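Local atomic coordinates of tannase (Lactobacillus plantarum, PDB entry 3WA7), a protein that hydrolyses the galloyl ester bonds of tannins, as a tannase of the alpha/beta-hydrolase superfamily. Residues A[42-48]-A[108-114]. Numbering follows the deposited sequence.
Sequences IQVLNVF and VVAAGIR
Leu45, with both chi angles in p, lays its CB 3.8 Å from Ala111 CB and reaches Val109, CD2 to CG1 4.0 Å. Strands 44-48 and 108-111 run antiparallel, their axes at 163° and 4.5 Å apart at closest; beta-branched Val47, Val108 and Val109 suit such extended backbone. Leu45-Ala111 and Val47-Val109 are non-hydrogen-bonded pairs; the single methyl of Ala111 suits the close approach of Leu45 CA to Ala111 CA, 3.9 Å. Asn46-Ala110 and Phe48-Val108 are hydrogen-bonded pairs: Asn46 N to Ala110 O, Ala110 N to Asn46 O and Val108 N to Phe48 O 2.9 Å, Phe48 N to Val108 O 2.8 Å. Here the antiparallel N-terminal strands join the mainly parallel sheet of the alpha/beta-hydrolase fold, strand 69-72 flanking 107-111 beyond. Helix 131-145 packs on Leu45, Val109 and Ala111, which share one face with Val47; Asn46, Phe48, Val108 and Ala110 lie on the other, the Asn46 carboxamide hydrogen-bonding to Asn31 N (OD1) and Asp84 O (ND2). Gly112 N donates to Val44 O (2.8 Å), but an inverse gamma turn centred on Gln43 brings Ile42 O within 3.3 Å of Gly112 CA, where a CB would clash. Ile42 (tt) points toward 108-114, CD1 3.3 Å from Ile113 O and CG2 3.8 Å from Arg114 CG. Gln43 NE2 lies over one face of the Arg114 guanidinium, 3.1 Å from NE; both donate to Asp135, which salt-bridges Arg114.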
loop_
_atom_site.group_PDB
_atom_site.type_symbol
_atom_site.label_atom_id
_atom_site.label_comp_id
_atom_site.label_asym_id
_atom_site.label_seq_id
_atom_site.Cartn_x
_atom_site.Cartn_y
_atom_site.Cartn_z
ATOM N N ILE A 42 -19.066 8.033 -0.945
ATOM C CA ILE A 42 -17.751 7.824 -1.539
ATOM C C ILE A 42 -17.678 6.574 -2.419
ATOM O O ILE A 42 -16.754 6.432 -3.224
ATOM C CB ILE A 42 -16.666 7.740 -0.437
ATOM C CG1 ILE A 42 -15.279 7.931 -1.057
ATOM C CG2 ILE A 42 -16.758 6.400 0.290
ATOM C CD1 ILE A 42 -14.164 8.064 -0.034
ATOM N N GLN A 43 -18.658 5.683 -2.281
ATOM C CA GLN A 43 -18.679 4.443 -3.052
ATOM C C GLN A 43 -19.110 4.591 -4.511
ATOM O O GLN A 43 -20.161 4.093 -4.921
ATOM C CB GLN A 43 -19.562 3.399 -2.355
ATOM C CG GLN A 43 -19.016 2.927 -1.012
ATOM C CD GLN A 43 -19.932 1.930 -0.332
ATOM O OE1 GLN A 43 -21.067 2.254 0.020
ATOM N NE2 GLN A 43 -19.448 0.707 -0.152
ATOM N N VAL A 44 -18.283 5.284 -5.286
ATOM C CA VAL A 44 -18.517 5.486 -6.710
ATOM C C VAL A 44 -17.155 5.369 -7.373
ATOM O O VAL A 44 -16.125 5.434 -6.698
ATOM C CB VAL A 44 -19.109 6.886 -7.030
ATOM C CG1 VAL A 44 -20.505 7.009 -6.437
ATOM C CG2 VAL A 44 -18.194 7.985 -6.503
ATOM N N LEU A 45 -17.138 5.168 -8.682
ATOM C CA LEU A 45 -15.870 5.068 -9.388
ATOM C C LEU A 45 -15.904 5.897 -10.661
ATOM O O LEU A 45 -16.980 6.245 -11.161
ATOM C CB LEU A 45 -15.536 3.595 -9.695
ATOM C CG LEU A 45 -16.482 2.706 -10.512
ATOM C CD1 LEU A 45 -16.415 3.076 -11.986
ATOM C CD2 LEU A 45 -16.080 1.247 -10.337
ATOM N N ASN A 46 -14.718 6.247 -11.152
ATOM C CA ASN A 46 -14.574 7.027 -12.372
ATOM C C ASN A 46 -13.812 6.192 -13.390
ATOM O O ASN A 46 -12.877 5.471 -13.037
ATOM C CB ASN A 46 -13.794 8.321 -12.117
ATOM C CG ASN A 46 -14.488 9.247 -11.145
ATOM O OD1 ASN A 46 -15.715 9.275 -11.059
ATOM N ND2 ASN A 46 -13.701 10.039 -10.423
ATOM N N VAL A 47 -14.211 6.304 -14.652
ATOM C CA VAL A 47 -13.574 5.567 -15.735
ATOM C C VAL A 47 -12.962 6.541 -16.739
ATOM O O VAL A 47 -13.630 7.466 -17.197
ATOM C CB VAL A 47 -14.601 4.686 -16.475
ATOM C CG1 VAL A 47 -13.928 3.936 -17.612
ATOM C CG2 VAL A 47 -15.238 3.712 -15.501
ATOM N N PHE A 48 -11.693 6.329 -17.073
ATOM C CA PHE A 48 -11.002 7.185 -18.031
ATOM C C PHE A 48 -10.403 6.318 -19.130
ATOM O O PHE A 48 -9.696 5.346 -18.859
ATOM C CB PHE A 48 -9.932 8.010 -17.321
ATOM C CG PHE A 48 -10.471 8.803 -16.170
ATOM C CD1 PHE A 48 -10.317 8.350 -14.864
ATOM C CD2 PHE A 48 -11.191 9.972 -16.397
ATOM C CE1 PHE A 48 -10.876 9.049 -13.797
ATOM C CE2 PHE A 48 -11.755 10.680 -15.334
ATOM C CZ PHE A 48 -11.596 10.216 -14.031
ATOM N N VAL A 108 -8.056 3.616 -17.149
ATOM C CA VAL A 108 -7.952 3.826 -15.711
ATOM C C VAL A 108 -9.313 3.848 -15.035
ATOM O O VAL A 108 -10.212 4.587 -15.437
ATOM C CB VAL A 108 -7.225 5.158 -15.377
ATOM C CG1 VAL A 108 -7.122 5.334 -13.858
ATOM C CG2 VAL A 108 -5.839 5.174 -16.009
ATOM N N VAL A 109 -9.471 3.007 -14.020
ATOM C CA VAL A 109 -10.710 2.979 -13.259
ATOM C C VAL A 109 -10.292 3.342 -11.840
ATOM O O VAL A 109 -9.599 2.580 -11.166
ATOM C CB VAL A 109 -11.379 1.587 -13.295
ATOM C CG1 VAL A 109 -12.626 1.585 -12.408
ATOM C CG2 VAL A 109 -11.773 1.247 -14.730
ATOM N N ALA A 110 -10.687 4.538 -11.414
ATOM C CA ALA A 110 -10.344 5.041 -10.090
ATOM C C ALA A 110 -11.570 4.996 -9.194
ATOM O O ALA A 110 -12.494 5.794 -9.348
ATOM C CB ALA A 110 -9.824 6.468 -10.202
ATOM N N ALA A 111 -11.565 4.063 -8.249
ATOM C CA ALA A 111 -12.698 3.898 -7.349
ATOM C C ALA A 111 -12.537 4.592 -6.001
ATOM O O ALA A 111 -11.439 4.657 -5.447
ATOM C CB ALA A 111 -12.968 2.410 -7.136
ATOM N N GLY A 112 -13.647 5.122 -5.491
ATOM C CA GLY A 112 -13.645 5.765 -4.189
ATOM C C GLY A 112 -13.726 4.628 -3.188
ATOM O O GLY A 112 -14.455 3.660 -3.411
ATOM N N ILE A 113 -12.991 4.743 -2.087
ATOM C CA ILE A 113 -12.934 3.692 -1.076
ATOM C C ILE A 113 -13.243 4.202 0.331
ATOM O O ILE A 113 -12.690 5.209 0.764
ATOM C CB ILE A 113 -11.513 3.061 -1.058
ATOM C CG1 ILE A 113 -11.155 2.544 -2.455
ATOM C CG2 ILE A 113 -11.436 1.952 -0.021
ATOM C CD1 ILE A 113 -12.042 1.410 -2.944
ATOM N N ARG A 114 -14.124 3.503 1.041
ATOM C CA ARG A 114 -14.469 3.889 2.409
ATOM C C ARG A 114 -13.252 3.800 3.323
ATOM O O ARG A 114 -12.371 2.961 3.122
ATOM C CB ARG A 114 -15.562 2.976 2.965
ATOM C CG ARG A 114 -16.960 3.261 2.459
ATOM C CD ARG A 114 -17.908 2.215 3.010
ATOM N NE ARG A 114 -17.656 0.908 2.412
ATOM C CZ ARG A 114 -18.136 -0.240 2.883
ATOM N NH1 ARG A 114 -18.890 -0.254 3.975
ATOM N NH2 ARG A 114 -17.894 -1.372 2.237
#